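Local coordinates for protein L-lysine 6-oxidase (PDB 3WEU) that catalyses the oxidative deamination of the epsilon-amino group of free L-lysine with a cysteine tryptophylquinone cofactor, releasing the hydrogen peroxide that makes it antibacterial, at residues E659-V662 / G663-T666; W509-D512 / F513-T517; A333-K336 / A337-M340; L349-V353 / I354-D358; R186-S189 / Q190-I194. One frame throughout, in Å; residues are numbered along the deposited sequence. Where two conformers were deposited one is given.

All five contacts are local, each within one unbroken run of eight to ten residues, and none touches another. Interaction 2 is the buried one, its centre about 9 Å from that of the chain, and holds the cysteine of the cofactor cross-link. Interactions 1 and 4 lie at the surface, and 3 and 5 are partly buried. Interactions 2 and 3 both rest on i to i+4 bonds of a helix, but 2 adds aromatic packing where 3 adds an amide pair and waters. In interaction 1 a glutamine folds back from a helix onto the strand before it, 4 spans a loop with one bond, and 5 closes a hairpin round a carboxylate and a salt bridge.

Interaction 1: residues E659-V662 / G663-T666; sequences EVLV and GQVT
Q664 folds back from the short helix 662-666 onto the end of strand 656-661, where its OE1 takes the backbone N-H of L661 (N to OE1 2.9 Å, 155° at the hydrogen). The donor sits 27° out of the amide plane. With CG anti to the carbonyl carbon (chi1 -70°) and CD fully extended beyond it, the side chain runs back over L661, its OE1 3.6 Å from L661 CB. Water 1 gives a second hydrogen to OE1 at 2.7 Å and another to E659 O, so OE1 is tied directly to L661 N and through the water to E659 O. In return Q664 N binds L661 O at 2.8 Å, which makes the pairing of these two residues reciprocal. The helix turn is fixed by T666 N to V662 O, 3.0 Å long and in the carbonyl plane; beside it T666 CG2 rests 3.9 Å from V662 CG1. T666 OG1 turns to D671. The amide NE2 of Q664 donates to Q664 O of the second subunit, and G667 of that subunit packs on L661. One glutamine thus serves with its oxygen the strand of its own chain and with its nitrogen a neighbouring subunit, which fixes the rotation of its amide.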
# COMPACT_ATOMS: atom_id res chain seq x y z
N GLU A 659 19.83 18.53 0.86
CA GLU A 659 21.04 18.37 0.06
C GLU A 659 21.73 17.12 0.55
O GLU A 659 22.21 17.07 1.71
CB GLU A 659 21.90 19.59 0.21
CG GLU A 659 23.19 19.57 -0.58
CD GLU A 659 24.01 20.86 -0.47
OE1 GLU A 659 23.47 21.95 -0.10
OE2 GLU A 659 25.21 20.78 -0.80
N VAL A 660 21.77 16.07 -0.29
CA VAL A 660 22.31 14.78 0.16
C VAL A 660 23.73 14.68 -0.37
O VAL A 660 23.95 14.83 -1.58
CB VAL A 660 21.48 13.63 -0.42
CG1 VAL A 660 22.14 12.27 -0.20
CG2 VAL A 660 20.03 13.68 0.06
N LEU A 661 24.71 14.45 0.50
CA LEU A 661 26.06 14.28 0.08
C LEU A 661 26.26 12.94 -0.61
O LEU A 661 25.72 11.93 -0.14
CB LEU A 661 27.02 14.46 1.26
CG LEU A 661 26.90 15.80 1.97
CD1 LEU A 661 27.87 15.80 3.12
CD2 LEU A 661 27.07 17.05 1.06
N VAL A 662 27.04 12.88 -1.71
CA VAL A 662 27.11 11.63 -2.43
C VAL A 662 27.66 10.47 -1.56
O VAL A 662 27.20 9.33 -1.67
CB VAL A 662 27.86 11.78 -3.76
CG1 VAL A 662 28.08 10.42 -4.37
CG2 VAL A 662 26.94 12.60 -4.68
N GLY A 663 28.52 10.78 -0.62
CA GLY A 663 29.04 9.73 0.23
C GLY A 663 28.04 9.18 1.20
O GLY A 663 28.28 8.12 1.82
N GLN A 664 26.93 9.86 1.36
CA GLN A 664 25.82 9.30 2.12
C GLN A 664 25.27 8.08 1.43
O GLN A 664 24.87 7.14 2.07
CB GLN A 664 24.73 10.28 2.42
CG GLN A 664 25.15 11.34 3.41
CD GLN A 664 24.09 12.32 3.68
OE1 GLN A 664 24.10 13.44 3.14
NE2 GLN A 664 23.16 11.97 4.56
N VAL A 665 25.22 8.13 0.11
CA VAL A 665 24.78 7.01 -0.69
C VAL A 665 25.88 5.96 -0.86
O VAL A 665 25.63 4.76 -0.79
CB VAL A 665 24.38 7.49 -2.09
CG1 VAL A 665 24.02 6.29 -2.97
CG2 VAL A 665 23.31 8.53 -2.00
N THR A 666 27.09 6.35 -1.15
CA THR A 666 28.09 5.39 -1.51
C THR A 666 28.80 4.82 -0.33
O THR A 666 29.45 3.77 -0.43
CB THR A 666 29.16 5.98 -2.40
OG1 THR A 666 29.90 6.96 -1.69
CG2 THR A 666 28.48 6.60 -3.65
O HOH W 1 23.49 15.84 4.22

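Interaction 2: residues W509-D512 / F513-T517; sequences WQAD and FFNCT. With EDO (1,2-ethanediol), chain K; EDO (1,2-ethanediol), chain H.
The cofactor cysteine stands at the end of this contact: C516, just past helix 510-515, is joined through SG to the modified tryptophan at position 581, forming the cysteine tryptophylquinone. W509, at the start of the run, and F513 lie alongside each other, four residues apart, and point the same way. Their planes are 24° apart but slid so far that the rings hardly overlap, and the touch is W509 CZ3 on F513 CD2 at 3.6 Å. F513 CG is anti to its backbone N (chi1 -173°), which swings the ring back beside the indole. Beneath them F513 N donates to W509 O at 3.1 Å, and N515 N to A511 O at 3.0 Å. Water 2 bridges D512 OD1 and N515 ND2, while D512 OD2 goes to A506 N. Two ethanediols, probably from the crystallisation liquor, also bind here. N515 ND2 donates to O2 of one at 2.9 Å; the other gives its O1 to F514 O at 2.6 Å, and its C1 lies over one face of the F514 ring, toward the rim. F251 and W626 extend the aromatic packing. The cross-linked C516 thus follows directly on a helix whose last N-H bond, C516 N to D512 O at 2.8 Å, is weak, with only 126° at the hydrogen, while the aromatic contacts of W509 and F513 lie a turn earlier.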
# COMPACT_ATOMS: atom_id res chain seq x y z
N TRP A 509 -7.26 13.95 -14.66
CA TRP A 509 -6.28 14.49 -15.64
C TRP A 509 -4.90 14.60 -15.10
O TRP A 509 -3.92 14.47 -15.85
CB TRP A 509 -6.71 15.84 -16.15
CG TRP A 509 -6.70 16.92 -15.12
CD1 TRP A 509 -7.74 17.32 -14.37
CD2 TRP A 509 -5.60 17.76 -14.78
NE1 TRP A 509 -7.37 18.34 -13.54
CE2 TRP A 509 -6.04 18.61 -13.74
CE3 TRP A 509 -4.28 17.85 -15.22
CZ2 TRP A 509 -5.25 19.60 -13.23
CZ3 TRP A 509 -3.48 18.79 -14.64
CH2 TRP A 509 -3.96 19.66 -13.67
N GLN A 510 -4.78 14.80 -13.81
CA GLN A 510 -3.42 14.94 -13.20
C GLN A 510 -2.56 13.70 -13.46
O GLN A 510 -1.35 13.79 -13.40
CB GLN A 510 -3.49 15.28 -11.72
CG GLN A 510 -4.05 16.63 -11.36
CD GLN A 510 -5.58 16.62 -11.14
OE1 GLN A 510 -6.30 15.67 -11.55
NE2 GLN A 510 -6.07 17.65 -10.48
N ALA A 511 -3.16 12.54 -13.81
CA ALA A 511 -2.35 11.40 -14.32
C ALA A 511 -1.74 11.69 -15.68
O ALA A 511 -0.62 11.34 -15.91
CB ALA A 511 -3.21 10.14 -14.43
N ASP A 512 -2.48 12.27 -16.61
CA ASP A 512 -1.89 12.60 -17.92
C ASP A 512 -0.73 13.56 -17.65
O ASP A 512 0.32 13.41 -18.25
CB ASP A 512 -2.89 13.19 -18.91
CG ASP A 512 -3.87 12.16 -19.45
OD1 ASP A 512 -3.44 10.97 -19.62
OD2 ASP A 512 -5.02 12.59 -19.78
N PHE A 513 -0.92 14.53 -16.73
CA PHE A 513 0.09 15.54 -16.43
C PHE A 513 1.31 14.88 -15.82
O PHE A 513 2.44 15.13 -16.28
CB PHE A 513 -0.53 16.60 -15.51
CG PHE A 513 0.34 17.84 -15.21
CD1 PHE A 513 1.32 18.27 -16.00
CD2 PHE A 513 0.03 18.63 -14.13
CE1 PHE A 513 2.03 19.47 -15.74
CE2 PHE A 513 0.70 19.82 -13.86
CZ PHE A 513 1.73 20.21 -14.68
N PHE A 514 1.13 14.00 -14.83
CA PHE A 514 2.25 13.36 -14.18
C PHE A 514 3.04 12.48 -15.17
O PHE A 514 4.20 12.34 -15.03
CB PHE A 514 1.74 12.47 -13.00
CG PHE A 514 2.81 11.81 -12.23
CD1 PHE A 514 3.60 12.53 -11.37
CD2 PHE A 514 3.04 10.43 -12.37
CE1 PHE A 514 4.62 11.93 -10.64
CE2 PHE A 514 4.06 9.83 -11.66
CZ PHE A 514 4.86 10.56 -10.79
N ASN A 515 2.37 11.84 -16.12
CA ASN A 515 3.01 10.94 -17.05
C ASN A 515 3.53 11.65 -18.33
O ASN A 515 4.30 11.05 -19.11
CB ASN A 515 1.96 9.93 -17.63
CG ASN A 515 1.44 8.91 -16.60
OD1 ASN A 515 2.11 8.57 -15.67
ND2 ASN A 515 0.21 8.46 -16.81
N CYS A 516 3.01 12.85 -18.62
CA CYS A 516 3.38 13.59 -19.87
C CYS A 516 4.77 14.24 -19.71
O CYS A 516 4.90 15.44 -19.49
CB CYS A 516 2.35 14.67 -20.18
SG CYS A 516 2.67 15.51 -21.72
N THR A 517 5.79 13.43 -19.73
CA THR A 517 7.12 13.89 -19.39
C THR A 517 8.06 13.43 -20.49
O THR A 517 8.21 14.13 -21.56
CB THR A 517 7.53 13.38 -17.99
OG1 THR A 517 7.42 11.99 -17.96
CG2 THR A 517 6.60 13.93 -16.93
C1 EDO K . 6.65 10.16 -14.49
O1 EDO K . 5.81 10.39 -15.61
C2 EDO K . 7.75 11.17 -14.61
O2 EDO K . 8.60 10.86 -15.74
C1 EDO H . -0.16 7.80 -13.16
O1 EDO H . 1.14 7.45 -13.67
C2 EDO H . -1.21 6.79 -13.58
O2 EDO H . -1.31 6.77 -15.02
O HOH W 2 -1.09 9.40 -19.46

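Interaction 3: residues A333-K336 / A337-M340; sequences AANK and ANRM
R339 N donates to N335 O (3.1 Å, in the carbonyl plane) and M340 N to K336 O (2.8 Å, nearly straight), two successive i to i+4 bonds that set the first turn of helix 336-344. Ahead of it, residues 333-336 already curl: K336 N is bonded to A333 O, and two waters carry the pattern on. Water 3 lies between A333 O and A337 N, and water 4 between A334 O and N338 N, each standing in where a direct bond would be too long. Beside F326 the amides of N335 and N338 meet at nearly a right angle, their planes 77° apart. N338 ND2 points straight at N335 OD1 (3.0 Å, 169°) and keeps it almost in its own amide plane. N335 holds its CG anti to the backbone N, while its ND2 binds D330 O. This is the start of a helix entered from a loop, with water bridging the carbonyls of the lead-in to the first helical N-H groups. R339 was modelled in two conformers; in the one given it bends at chi3 (-91°), so its guanidinium folds back and lays one face over the backbone of K336, NH2 lying 3.3 Å from K336 CA. In this conformer its NH1 reaches W416 O and its NH2 S332 O, which would tie the lead-in loop to helix 407-418. K336 extends fully, its NZ in a salt bridge with E418 of helix 407-418, and its CG runs beside M340 CG at 3.9 Å.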
# COMPACT_ATOMS: atom_id res chain seq x y z
N ALA A 333 16.93 26.43 -57.68
CA ALA A 333 17.49 25.12 -57.88
C ALA A 333 18.82 24.92 -57.18
O ALA A 333 19.12 23.84 -56.72
CB ALA A 333 17.58 24.81 -59.40
N ALA A 334 19.67 25.94 -57.09
CA ALA A 334 20.94 25.79 -56.42
C ALA A 334 20.75 25.40 -54.93
O ALA A 334 21.66 24.87 -54.32
CB ALA A 334 21.70 27.11 -56.45
N ASN A 335 19.64 25.81 -54.35
CA ASN A 335 19.38 25.52 -52.90
C ASN A 335 18.52 24.31 -52.70
O ASN A 335 18.21 23.97 -51.55
CB ASN A 335 18.71 26.73 -52.27
CG ASN A 335 18.79 26.74 -50.76
OD1 ASN A 335 19.82 26.39 -50.16
ND2 ASN A 335 17.72 27.16 -50.14
N LYS A 336 18.08 23.67 -53.77
CA LYS A 336 17.17 22.54 -53.65
C LYS A 336 17.74 21.33 -52.87
O LYS A 336 17.03 20.74 -52.06
CB LYS A 336 16.65 22.09 -54.99
CG LYS A 336 15.64 20.96 -54.96
CD LYS A 336 14.94 20.68 -56.30
CE LYS A 336 14.10 19.43 -56.19
NZ LYS A 336 13.52 19.05 -57.50
N ALA A 337 18.97 20.94 -53.13
CA ALA A 337 19.53 19.79 -52.43
C ALA A 337 19.51 20.06 -50.91
O ALA A 337 19.18 19.14 -50.17
CB ALA A 337 20.95 19.46 -52.90
N ASN A 338 19.78 21.31 -50.49
CA ASN A 338 19.63 21.69 -49.10
C ASN A 338 18.22 21.57 -48.54
O ASN A 338 18.01 20.99 -47.45
CB ASN A 338 20.07 23.13 -48.89
CG ASN A 338 21.55 23.32 -48.99
OD1 ASN A 338 22.32 22.43 -48.73
ND2 ASN A 338 21.96 24.53 -49.31
N ARG A 339 17.23 22.07 -49.28
CA ARG A 339 15.84 21.99 -48.79
C ARG A 339 15.37 20.54 -48.72
O ARG A 339 14.65 20.16 -47.78
CB ARG A 339 14.89 22.82 -49.65
CG ARG A 339 15.16 24.32 -49.58
CD ARG A 339 14.10 25.08 -50.37
NE ARG A 339 14.59 25.23 -51.72
CZ ARG A 339 14.15 24.56 -52.76
NH1 ARG A 339 13.18 23.71 -52.64
NH2 ARG A 339 14.70 24.76 -53.93
N MET A 340 15.77 19.75 -49.72
CA MET A 340 15.37 18.36 -49.77
C MET A 340 16.01 17.54 -48.61
O MET A 340 15.39 16.62 -48.06
CB MET A 340 15.80 17.74 -51.08
CG MET A 340 15.03 18.16 -52.28
SD MET A 340 13.34 17.58 -52.26
CE MET A 340 13.54 15.92 -51.89
O HOH W 3 20.42 21.79 -55.43
O HOH W 4 21.34 22.86 -52.29

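Interaction 4: residues L349-V353 / I354-D358; sequences LDNKV and IGDYD. With EDO (1,2-ethanediol), chain N.
An Asx turn at N351 and a type II beta turn from V353 to D356 follow each other in the loop between helix 336-344 and strand 381-382, and the side chains of N351 and D356 close them into one bend. The close part is polar. N351 ND2 donates to D356 OD2 at 2.8 Å and 167°, with the oxygen lying in the amide plane of N351. The carboxylate is approached from above its own plane, 50° out of it, and the two flat groups are steeply inclined to each other. The other end of the same amide, OD1, takes the N-H of V353 at 3.0 Å, so both polar atoms of N351 are used and its rotation is fixed. Its CG sits between the backbone N and the carbonyl carbon (chi1 68°), which turns the amide inward across the bend; D356 CG, anti to its own N, comes from the other arm of the bend. Packing over the beta turn is slacker, with V353 CB 4.2 Å from D356 CB. G355, at the turn's third position, takes a positive phi and lies exposed. I354 touches D396, and Q359 holds both ends of the bend, its OE1 taking N351 N and its NE2 reaching D356 O. On the outer side K352 leads away from the bend, its chain kinked only at chi4, and NZ donates to O1 of an ethanediol, probably from the crystallisation liquor, at 3.0 Å.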
# COMPACT_ATOMS: atom_id res chain seq x y z
N LEU A 349 4.56 9.73 -42.59
CA LEU A 349 3.50 9.16 -41.77
C LEU A 349 3.32 7.67 -41.96
O LEU A 349 3.38 7.23 -43.10
CB LEU A 349 2.13 9.81 -41.99
CG LEU A 349 1.96 11.19 -41.32
CD1 LEU A 349 2.84 12.22 -42.01
CD2 LEU A 349 0.50 11.64 -41.39
N ASP A 350 3.08 6.94 -40.87
CA ASP A 350 2.71 5.54 -41.00
C ASP A 350 1.33 5.46 -41.67
O ASP A 350 0.49 6.34 -41.51
CB ASP A 350 2.56 4.86 -39.64
CG ASP A 350 3.89 4.51 -39.02
OD1 ASP A 350 4.92 4.89 -39.60
OD2 ASP A 350 3.91 3.90 -37.91
N ASN A 351 1.07 4.36 -42.38
CA ASN A 351 -0.31 4.09 -42.79
C ASN A 351 -1.15 3.73 -41.53
O ASN A 351 -0.67 3.62 -40.35
CB ASN A 351 -0.29 2.95 -43.82
CG ASN A 351 0.12 1.63 -43.20
OD1 ASN A 351 -0.08 1.41 -42.00
ND2 ASN A 351 0.72 0.75 -44.01
N LYS A 352 -2.43 3.65 -41.70
CA LYS A 352 -3.28 3.30 -40.56
C LYS A 352 -3.80 1.87 -40.72
O LYS A 352 -4.97 1.59 -40.48
CB LYS A 352 -4.33 4.31 -40.37
CG LYS A 352 -3.65 5.60 -39.71
CD LYS A 352 -4.68 6.53 -39.17
CE LYS A 352 -4.14 7.71 -38.41
NZ LYS A 352 -3.20 8.46 -39.22
N VAL A 353 -2.85 0.96 -40.89
CA VAL A 353 -3.13 -0.48 -41.13
C VAL A 353 -2.74 -1.24 -39.89
O VAL A 353 -1.66 -1.09 -39.40
CB VAL A 353 -2.34 -1.02 -42.30
CG1 VAL A 353 -2.56 -2.54 -42.47
CG2 VAL A 353 -2.81 -0.30 -43.55
N ILE A 354 -3.63 -2.06 -39.38
CA ILE A 354 -3.32 -2.89 -38.25
C ILE A 354 -2.27 -3.96 -38.61
O ILE A 354 -2.35 -4.55 -39.67
CB ILE A 354 -4.63 -3.58 -37.84
CG1 ILE A 354 -5.56 -2.53 -37.16
CG2 ILE A 354 -4.37 -4.79 -36.98
CD1 ILE A 354 -6.94 -3.12 -36.98
N GLY A 355 -1.33 -4.21 -37.70
CA GLY A 355 -0.30 -5.22 -37.86
C GLY A 355 0.82 -4.87 -38.78
O GLY A 355 1.54 -5.76 -39.19
N ASP A 356 1.04 -3.58 -39.13
CA ASP A 356 2.09 -3.24 -40.04
C ASP A 356 3.11 -2.42 -39.21
O ASP A 356 2.83 -1.31 -38.82
CB ASP A 356 1.46 -2.45 -41.12
CG ASP A 356 2.38 -2.12 -42.26
OD1 ASP A 356 3.65 -2.16 -42.13
OD2 ASP A 356 1.79 -1.76 -43.32
N TYR A 357 4.20 -3.01 -38.81
CA TYR A 357 5.11 -2.40 -37.87
C TYR A 357 6.32 -1.75 -38.51
O TYR A 357 6.81 -0.70 -38.00
CB TYR A 357 5.54 -3.44 -36.79
CG TYR A 357 4.36 -3.88 -36.02
CD1 TYR A 357 3.78 -3.00 -35.07
CD2 TYR A 357 3.69 -5.09 -36.28
CE1 TYR A 357 2.63 -3.34 -34.39
CE2 TYR A 357 2.55 -5.43 -35.62
CZ TYR A 357 2.02 -4.58 -34.68
OH TYR A 357 0.85 -4.85 -34.05
N ASP A 358 6.78 -2.28 -39.65
CA ASP A 358 7.98 -1.76 -40.23
C ASP A 358 7.70 -0.55 -41.10
O ASP A 358 7.63 -0.67 -42.29
CB ASP A 358 8.76 -2.84 -41.01
CG ASP A 358 10.15 -2.39 -41.41
OD1 ASP A 358 10.68 -1.35 -40.94
OD2 ASP A 358 10.78 -3.10 -42.22
C1 EDO N . -3.94 9.85 -43.02
O1 EDO N . -4.07 8.76 -42.07
C2 EDO N . -3.42 11.16 -42.44
O2 EDO N . -3.52 11.18 -41.03

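Interaction 5: residues R186-S189 / Q190-I194; sequences RTDS and QGRLI
D188 OD1 accepts two backbone N-H groups of the hairpin, from Q190 and from R192, each N 2.9 Å away. They arrive from opposite faces of the carboxylate plane, clamping the oxygen. The other oxygen, OD2, faces the guanidinium of R192: NH1 donates to it on its syn side at 2.8 Å, a salt bridge with OD2 at the edge of the guanidinium and the two planes 88° apart. D188 CG lies between its own N and carbonyl carbon (chi1 73°), which tucks the carboxylate inside the turn. The same NH1 also gives to Q190 OE1 at 2.9 Å, and OE1 has a further donor in K41. R192 NE is taken by E72, R186 NH2 by D20 and Q190 NE2 by D76. G191 N closes the type I turn on D188 O at 3.3 Å, and D188 N binds R192 O. R186 and I194 form an antiparallel hydrogen-bonded pair through both N-H groups, each 2.9 Å from the other's O. T187 and L193 make the non-hydrogen-bonded pair next to it, where T187 CA approaches R192 O in a CA-H...O contact. T187 OG1 is satisfied by G146 and A149. The hairpin lies within the mixed sheet, strand 181-187 pairing on with 150-154 and strand 193-196 with 58-66; L193 packs on F63, W85 and V87, while R186 and I194 lie against strand 22-24.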
# COMPACT_ATOMS: atom_id res chain seq x y z
N ARG A 186 -20.75 33.53 -17.88
CA ARG A 186 -20.97 34.95 -17.73
C ARG A 186 -21.32 35.57 -19.08
O ARG A 186 -21.10 34.96 -20.13
CB ARG A 186 -19.73 35.62 -17.21
CG ARG A 186 -19.49 35.43 -15.76
CD ARG A 186 -18.14 36.01 -15.36
NE ARG A 186 -17.95 36.09 -13.90
CZ ARG A 186 -18.17 37.17 -13.13
NH1 ARG A 186 -18.68 38.28 -13.60
NH2 ARG A 186 -17.93 37.10 -11.85
N THR A 187 -21.76 36.82 -19.03
CA THR A 187 -21.77 37.68 -20.17
C THR A 187 -21.01 38.92 -19.80
O THR A 187 -20.92 39.26 -18.62
CB THR A 187 -23.14 38.13 -20.66
OG1 THR A 187 -23.84 38.75 -19.58
CG2 THR A 187 -23.93 36.90 -21.29
N ASP A 188 -20.50 39.59 -20.82
CA ASP A 188 -19.75 40.83 -20.66
C ASP A 188 -20.79 41.95 -20.77
O ASP A 188 -22.03 41.67 -20.74
CB ASP A 188 -18.58 40.98 -21.65
CG ASP A 188 -18.98 41.28 -23.07
OD1 ASP A 188 -20.20 41.31 -23.40
OD2 ASP A 188 -18.06 41.45 -23.91
N SER A 189 -20.32 43.18 -20.80
CA SER A 189 -21.22 44.32 -20.79
C SER A 189 -22.09 44.45 -22.04
O SER A 189 -23.03 45.23 -22.05
CB SER A 189 -20.46 45.63 -20.49
OG SER A 189 -19.68 45.96 -21.56
N GLN A 190 -21.77 43.73 -23.11
CA GLN A 190 -22.53 43.76 -24.36
C GLN A 190 -23.19 42.45 -24.71
O GLN A 190 -23.70 42.27 -25.84
CB GLN A 190 -21.63 44.20 -25.51
CG GLN A 190 -21.16 45.65 -25.37
CD GLN A 190 -20.17 46.08 -26.42
OE1 GLN A 190 -19.00 45.69 -26.43
NE2 GLN A 190 -20.64 46.92 -27.35
N GLY A 191 -23.22 41.53 -23.78
CA GLY A 191 -23.96 40.29 -24.00
C GLY A 191 -23.15 39.13 -24.56
O GLY A 191 -23.74 38.04 -24.80
N ARG A 192 -21.83 39.30 -24.73
CA ARG A 192 -21.00 38.21 -25.22
C ARG A 192 -20.89 37.18 -24.15
O ARG A 192 -20.86 37.50 -22.93
CB ARG A 192 -19.55 38.68 -25.61
CG ARG A 192 -19.49 39.73 -26.71
CD ARG A 192 -18.04 40.22 -26.92
NE ARG A 192 -18.02 41.27 -27.89
CZ ARG A 192 -18.12 42.55 -27.58
NH1 ARG A 192 -18.12 42.93 -26.31
NH2 ARG A 192 -18.11 43.44 -28.55
N LEU A 193 -20.76 35.92 -24.57
CA LEU A 193 -20.58 34.83 -23.63
C LEU A 193 -19.13 34.65 -23.17
O LEU A 193 -18.21 34.75 -23.99
CB LEU A 193 -21.04 33.55 -24.30
CG LEU A 193 -20.75 32.24 -23.55
CD1 LEU A 193 -21.52 32.14 -22.28
CD2 LEU A 193 -21.07 30.98 -24.41
N ILE A 194 -18.94 34.37 -21.91
CA ILE A 194 -17.66 33.92 -21.36
C ILE A 194 -17.89 32.65 -20.65
O ILE A 194 -18.72 32.58 -19.74
CB ILE A 194 -17.06 34.98 -20.36
CG1 ILE A 194 -16.69 36.21 -21.11
CG2 ILE A 194 -15.84 34.42 -19.61
CD1 ILE A 194 -16.52 37.48 -20.27